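Local coordinates for protein aminoacyltransferase FemA (Staphylococcus aureus, PDB 1LRZ) that adds glycines 2 and 3 of the pentaglycine interpeptide bridge of staphylococcal peptidoglycan, using glycyl-tRNA as donor, at residues A[105-116]-A[389-399]. Sequence-based numbering, arbitrary orientation.
Sequences LHIDPYLPYQYL and EIIEYVGDFIK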
loop_
_atom_site.group_PDB
_atom_site.type_symbol
_atom_site.label_atom_id
_atom_site.label_comp_id
_atom_site.label_asym_id
_atom_site.label_seq_id
_atom_site.Cartn_x
_atom_site.Cartn_y
_atom_site.Cartn_z
ATOM N N LEU A 105 10.123 24.055 11.244
ATOM C CA LEU A 105 9.549 23.466 10.041
ATOM C C LEU A 105 10.132 22.073 9.822
ATOM O O LEU A 105 11.351 21.897 9.747
ATOM C CB LEU A 105 9.850 24.365 8.841
ATOM C CG LEU A 105 9.601 23.826 7.427
ATOM C CD1 LEU A 105 8.144 23.421 7.259
ATOM C CD2 LEU A 105 9.990 24.904 6.420
ATOM N N HIS A 106 9.239 21.094 9.720
ATOM C CA HIS A 106 9.601 19.696 9.551
ATOM C C HIS A 106 9.211 19.193 8.150
ATOM O O HIS A 106 8.035 19.232 7.777
ATOM C CB HIS A 106 8.873 18.885 10.638
ATOM C CG HIS A 106 9.033 17.402 10.522
ATOM N ND1 HIS A 106 8.225 16.518 11.208
ATOM C CD2 HIS A 106 9.892 16.645 9.799
ATOM C CE1 HIS A 106 8.580 15.280 10.909
ATOM N NE2 HIS A 106 9.589 15.331 10.056
ATOM N N ILE A 107 10.195 18.749 7.370
ATOM C CA ILE A 107 9.919 18.222 6.031
ATOM C C ILE A 107 10.380 16.761 5.898
ATOM O O ILE A 107 11.396 16.357 6.473
ATOM C CB ILE A 107 10.613 19.047 4.921
ATOM C CG1 ILE A 107 12.131 18.988 5.104
ATOM C CG2 ILE A 107 10.120 20.509 4.959
ATOM C CD1 ILE A 107 12.924 19.503 3.907
ATOM N N ASP A 108 9.615 15.972 5.147
ATOM C CA ASP A 108 9.945 14.571 4.904
ATOM C C ASP A 108 9.559 14.254 3.453
ATOM O O ASP A 108 8.614 13.513 3.178
ATOM C CB ASP A 108 9.231 13.647 5.925
ATOM C CG ASP A 108 7.712 13.799 5.939
ATOM O OD1 ASP A 108 7.055 12.975 6.603
ATOM O OD2 ASP A 108 7.162 14.719 5.309
ATOM N N PRO A 109 10.305 14.839 2.498
ATOM C CA PRO A 109 10.070 14.658 1.064
ATOM C C PRO A 109 10.080 13.209 0.601
ATOM O O PRO A 109 10.892 12.393 1.047
ATOM C CB PRO A 109 11.175 15.498 0.415
ATOM C CG PRO A 109 12.273 15.412 1.393
ATOM C CD PRO A 109 11.573 15.552 2.732
ATOM N N TYR A 110 9.142 12.914 -0.289
ATOM C CA TYR A 110 8.961 11.591 -0.888
ATOM C C TYR A 110 10.014 11.570 -1.997
ATOM O O TYR A 110 9.695 11.639 -3.184
ATOM C CB TYR A 110 7.546 11.516 -1.474
ATOM C CG TYR A 110 7.026 10.118 -1.758
ATOM C CD1 TYR A 110 5.868 9.939 -2.515
ATOM C CD2 TYR A 110 7.670 8.982 -1.255
ATOM C CE1 TYR A 110 5.348 8.676 -2.764
ATOM C CE2 TYR A 110 7.158 7.694 -1.509
ATOM C CZ TYR A 110 5.994 7.555 -2.259
ATOM O OH TYR A 110 5.450 6.318 -2.491
ATOM N N LEU A 111 11.275 11.488 -1.579
ATOM C CA LEU A 111 12.425 11.536 -2.477
ATOM C C LEU A 111 13.367 10.358 -2.250
ATOM O O LEU A 111 13.963 10.243 -1.184
ATOM C CB LEU A 111 13.190 12.847 -2.210
ATOM C CG LEU A 111 14.449 13.155 -3.023
ATOM C CD1 LEU A 111 14.069 13.265 -4.485
ATOM C CD2 LEU A 111 15.086 14.466 -2.535
ATOM N N PRO A 112 13.531 9.484 -3.255
ATOM C CA PRO A 112 14.422 8.331 -3.098
ATOM C C PRO A 112 15.853 8.749 -2.807
ATOM O O PRO A 112 16.326 9.779 -3.291
ATOM C CB PRO A 112 14.317 7.608 -4.444
ATOM C CG PRO A 112 12.970 8.006 -4.957
ATOM C CD PRO A 112 12.897 9.477 -4.585
ATOM N N TYR A 113 16.531 7.911 -2.028
ATOM C CA TYR A 113 17.918 8.111 -1.647
ATOM C C TYR A 113 18.728 6.941 -2.219
ATOM O O TYR A 113 19.639 7.140 -3.025
ATOM C CB TYR A 113 18.028 8.149 -0.117
ATOM C CG TYR A 113 19.429 7.979 0.429
ATOM C CD1 TYR A 113 20.521 8.658 -0.141
ATOM C CD2 TYR A 113 19.665 7.162 1.532
ATOM C CE1 TYR A 113 21.805 8.523 0.373
ATOM C CE2 TYR A 113 20.951 7.018 2.062
ATOM C CZ TYR A 113 22.014 7.702 1.481
ATOM O OH TYR A 113 23.274 7.577 2.015
ATOM N N GLN A 114 18.362 5.727 -1.815
ATOM C CA GLN A 114 19.029 4.506 -2.264
ATOM C C GLN A 114 18.015 3.403 -2.594
ATOM O O GLN A 114 16.879 3.431 -2.112
ATOM C CB GLN A 114 19.953 3.966 -1.158
ATOM C CG GLN A 114 21.030 4.910 -0.683
ATOM C CD GLN A 114 21.971 4.244 0.309
ATOM O OE1 GLN A 114 23.185 4.258 0.119
ATOM N NE2 GLN A 114 21.411 3.658 1.377
ATOM N N TYR A 115 18.450 2.429 -3.394
ATOM C CA TYR A 115 17.638 1.270 -3.763
ATOM C C TYR A 115 18.346 0.068 -3.151
ATOM O O TYR A 115 19.570 -0.004 -3.180
ATOM C CB TYR A 115 17.594 1.096 -5.279
ATOM C CG TYR A 115 16.996 2.278 -5.991
ATOM C CD1 TYR A 115 17.778 3.101 -6.810
ATOM C CD2 TYR A 115 15.644 2.582 -5.841
ATOM C CE1 TYR A 115 17.216 4.205 -7.462
ATOM C CE2 TYR A 115 15.073 3.676 -6.486
ATOM C CZ TYR A 115 15.861 4.480 -7.288
ATOM O OH TYR A 115 15.283 5.548 -7.919
ATOM N N LEU A 116 17.581 -0.865 -2.596
ATOM C CA LEU A 116 18.160 -2.059 -1.980
ATOM C C LEU A 116 17.334 -3.277 -2.363
ATOM O O LEU A 116 16.255 -3.127 -2.942
ATOM C CB LEU A 116 18.144 -1.930 -0.445
ATOM C CG LEU A 116 18.890 -0.729 0.166
ATOM C CD1 LEU A 116 17.952 0.468 0.303
ATOM C CD2 LEU A 116 19.417 -1.101 1.524
ATOM N N GLU A 389 11.186 -4.348 -4.958
ATOM C CA GLU A 389 12.544 -3.921 -4.609
ATOM C C GLU A 389 12.409 -2.951 -3.433
ATOM O O GLU A 389 11.310 -2.489 -3.153
ATOM C CB GLU A 389 13.235 -3.231 -5.799
ATOM C CG GLU A 389 12.940 -1.761 -5.920
ATOM C CD GLU A 389 13.623 -1.103 -7.120
ATOM O OE1 GLU A 389 14.865 -1.242 -7.277
ATOM O OE2 GLU A 389 12.904 -0.438 -7.897
ATOM N N ILE A 390 13.498 -2.641 -2.734
ATOM C CA ILE A 390 13.388 -1.703 -1.614
ATOM C C ILE A 390 13.810 -0.284 -2.023
ATOM O O ILE A 390 14.816 -0.094 -2.711
ATOM C CB ILE A 390 14.287 -2.102 -0.415
ATOM C CG1 ILE A 390 13.889 -3.486 0.127
ATOM C CG2 ILE A 390 14.170 -1.044 0.690
ATOM C CD1 ILE A 390 12.457 -3.578 0.627
ATOM N N ILE A 391 13.032 0.710 -1.615
ATOM C CA ILE A 391 13.412 2.084 -1.897
ATOM C C ILE A 391 13.600 2.771 -0.547
ATOM O O ILE A 391 12.703 2.750 0.299
ATOM C CB ILE A 391 12.351 2.858 -2.716
ATOM C CG1 ILE A 391 12.164 2.184 -4.082
ATOM C CG2 ILE A 391 12.812 4.340 -2.907
ATOM C CD1 ILE A 391 11.089 2.846 -4.959
ATOM N N GLU A 392 14.790 3.324 -0.333
ATOM C CA GLU A 392 15.088 4.045 0.901
ATOM C C GLU A 392 15.016 5.524 0.564
ATOM O O GLU A 392 15.654 5.971 -0.400
ATOM C CB GLU A 392 16.493 3.706 1.412
ATOM C CG GLU A 392 16.905 4.536 2.642
ATOM C CD GLU A 392 18.313 4.209 3.128
ATOM O OE1 GLU A 392 18.774 4.830 4.123
ATOM O OE2 GLU A 392 18.963 3.325 2.520
ATOM N N TYR A 393 14.246 6.278 1.346
ATOM C CA TYR A 393 14.089 7.704 1.104
ATOM C C TYR A 393 15.072 8.545 1.926
ATOM O O TYR A 393 15.680 8.054 2.874
ATOM C CB TYR A 393 12.644 8.126 1.387
ATOM C CG TYR A 393 11.647 7.358 0.549
ATOM C CD1 TYR A 393 10.970 6.259 1.077
ATOM C CD2 TYR A 393 11.443 7.675 -0.797
ATOM C CE1 TYR A 393 10.117 5.486 0.302
ATOM C CE2 TYR A 393 10.590 6.904 -1.596
ATOM C CZ TYR A 393 9.927 5.808 -1.037
ATOM O OH TYR A 393 9.065 5.045 -1.794
ATOM N N VAL A 394 15.230 9.813 1.557
ATOM C CA VAL A 394 16.171 10.687 2.250
ATOM C C VAL A 394 15.895 10.873 3.735
ATOM O O VAL A 394 16.829 11.033 4.518
ATOM C CB VAL A 394 16.250 12.077 1.581
ATOM C CG1 VAL A 394 16.891 11.935 0.192
ATOM C CG2 VAL A 394 14.860 12.690 1.463
ATOM N N GLY A 395 14.626 10.846 4.131
ATOM C CA GLY A 395 14.315 11.010 5.542
ATOM C C GLY A 395 13.736 12.362 5.928
ATOM O O GLY A 395 13.126 13.062 5.106
ATOM N N ASP A 396 13.956 12.736 7.185
ATOM C CA ASP A 396 13.423 13.970 7.760
ATOM C C ASP A 396 14.411 15.099 7.998
ATOM O O ASP A 396 15.551 14.869 8.394
ATOM C CB ASP A 396 12.748 13.647 9.084
ATOM C CG ASP A 396 11.684 12.593 8.939
ATOM O OD1 ASP A 396 12.042 11.410 8.721
ATOM O OD2 ASP A 396 10.491 12.955 9.034
ATOM N N PHE A 397 13.953 16.325 7.767
ATOM C CA PHE A 397 14.778 17.506 7.978
ATOM C C PHE A 397 13.976 18.529 8.780
ATOM O O PHE A 397 12.786 18.768 8.523
ATOM C CB PHE A 397 15.219 18.126 6.647
ATOM C CG PHE A 397 15.944 17.170 5.737
ATOM C CD1 PHE A 397 15.241 16.197 5.027
ATOM C CD2 PHE A 397 17.327 17.256 5.573
ATOM C CE1 PHE A 397 15.903 15.324 4.161
ATOM C CE2 PHE A 397 17.997 16.384 4.708
ATOM C CZ PHE A 397 17.279 15.416 3.997
ATOM N N ILE A 398 14.642 19.144 9.748
ATOM C CA ILE A 398 14.000 20.120 10.607
ATOM C C ILE A 398 14.749 21.442 10.575
ATOM O O ILE A 398 15.968 21.478 10.715
ATOM C CB ILE A 398 13.944 19.584 12.054
ATOM C CG1 ILE A 398 12.922 18.446 12.127
ATOM C CG2 ILE A 398 13.614 20.706 13.036
ATOM C CD1 ILE A 398 12.955 17.675 13.426
ATOM N N LYS A 399 14.019 22.527 10.352
ATOM C CA LYS A 399 14.637 23.837 10.348
ATOM C C LYS A 399 14.035 24.645 11.485
ATOM O O LYS A 399 12.872 25.059 11.427
ATOM C CB LYS A 399 14.415 24.580 9.038
ATOM C CG LYS A 399 15.036 25.975 9.088
ATOM C CD LYS A 399 14.872 26.752 7.805
ATOM C CE LYS A 399 15.648 28.060 7.884
ATOM N NZ LYS A 399 15.641 28.764 6.582
HETATM O O HOH W 1 8.225 11.965 8.765
HETATM O O HOH W 2 11.856 11.391 3.297
HETATM O O HOH W 3 16.902 -3.002 -6.063
#
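I390 begins the antiparallel pairing with L116, exchanging two backbone hydrogen bonds and resting its CB 3.9 Å from L116 CB. On the other face of the sheet, I391 puts CG1 against the edge of the Y115 ring, while its CG2 reaches CB of P112. E392 faces a classic beta bulge: its carbonyl O accepts from both Y113 N (2.7 Å) and Q114 N (3.1 Å). Its extended side chain, with CG anti to the backbone N (chi1 175°), runs alongside that of Q114, and Q114 NE2 meets E392 OE2 at 2.7 Å from above the carboxylate plane. E392 OE1 lies at the edge of the Y113 ring and is salt-bridged to R156. Y110 CD2 lies over one face of the Y393 ring, the two planes meeting obliquely at 48°; Y110 OH bonds to E324 and R360. Two ladders, one in each of two mixed sheets of this FemABX-family enzyme, are linked by loops, and the segments cross between the sheets in opposite directions. In the loops, V394 CG2 packs on P109 CG at 3.8 Å, and one water links P109 O with G395 O. D396 OD2 takes an almost straight bond from H106 NE2 (2.7 Å, 166°) through its anti lone pair, in the imidazole plane; Y69 OH holds H106 ND1. F397 pairs with I107 in the second ladder, its CB 3.6 Å from I107 CG1, and K399 pairs with L105 through two backbone bonds.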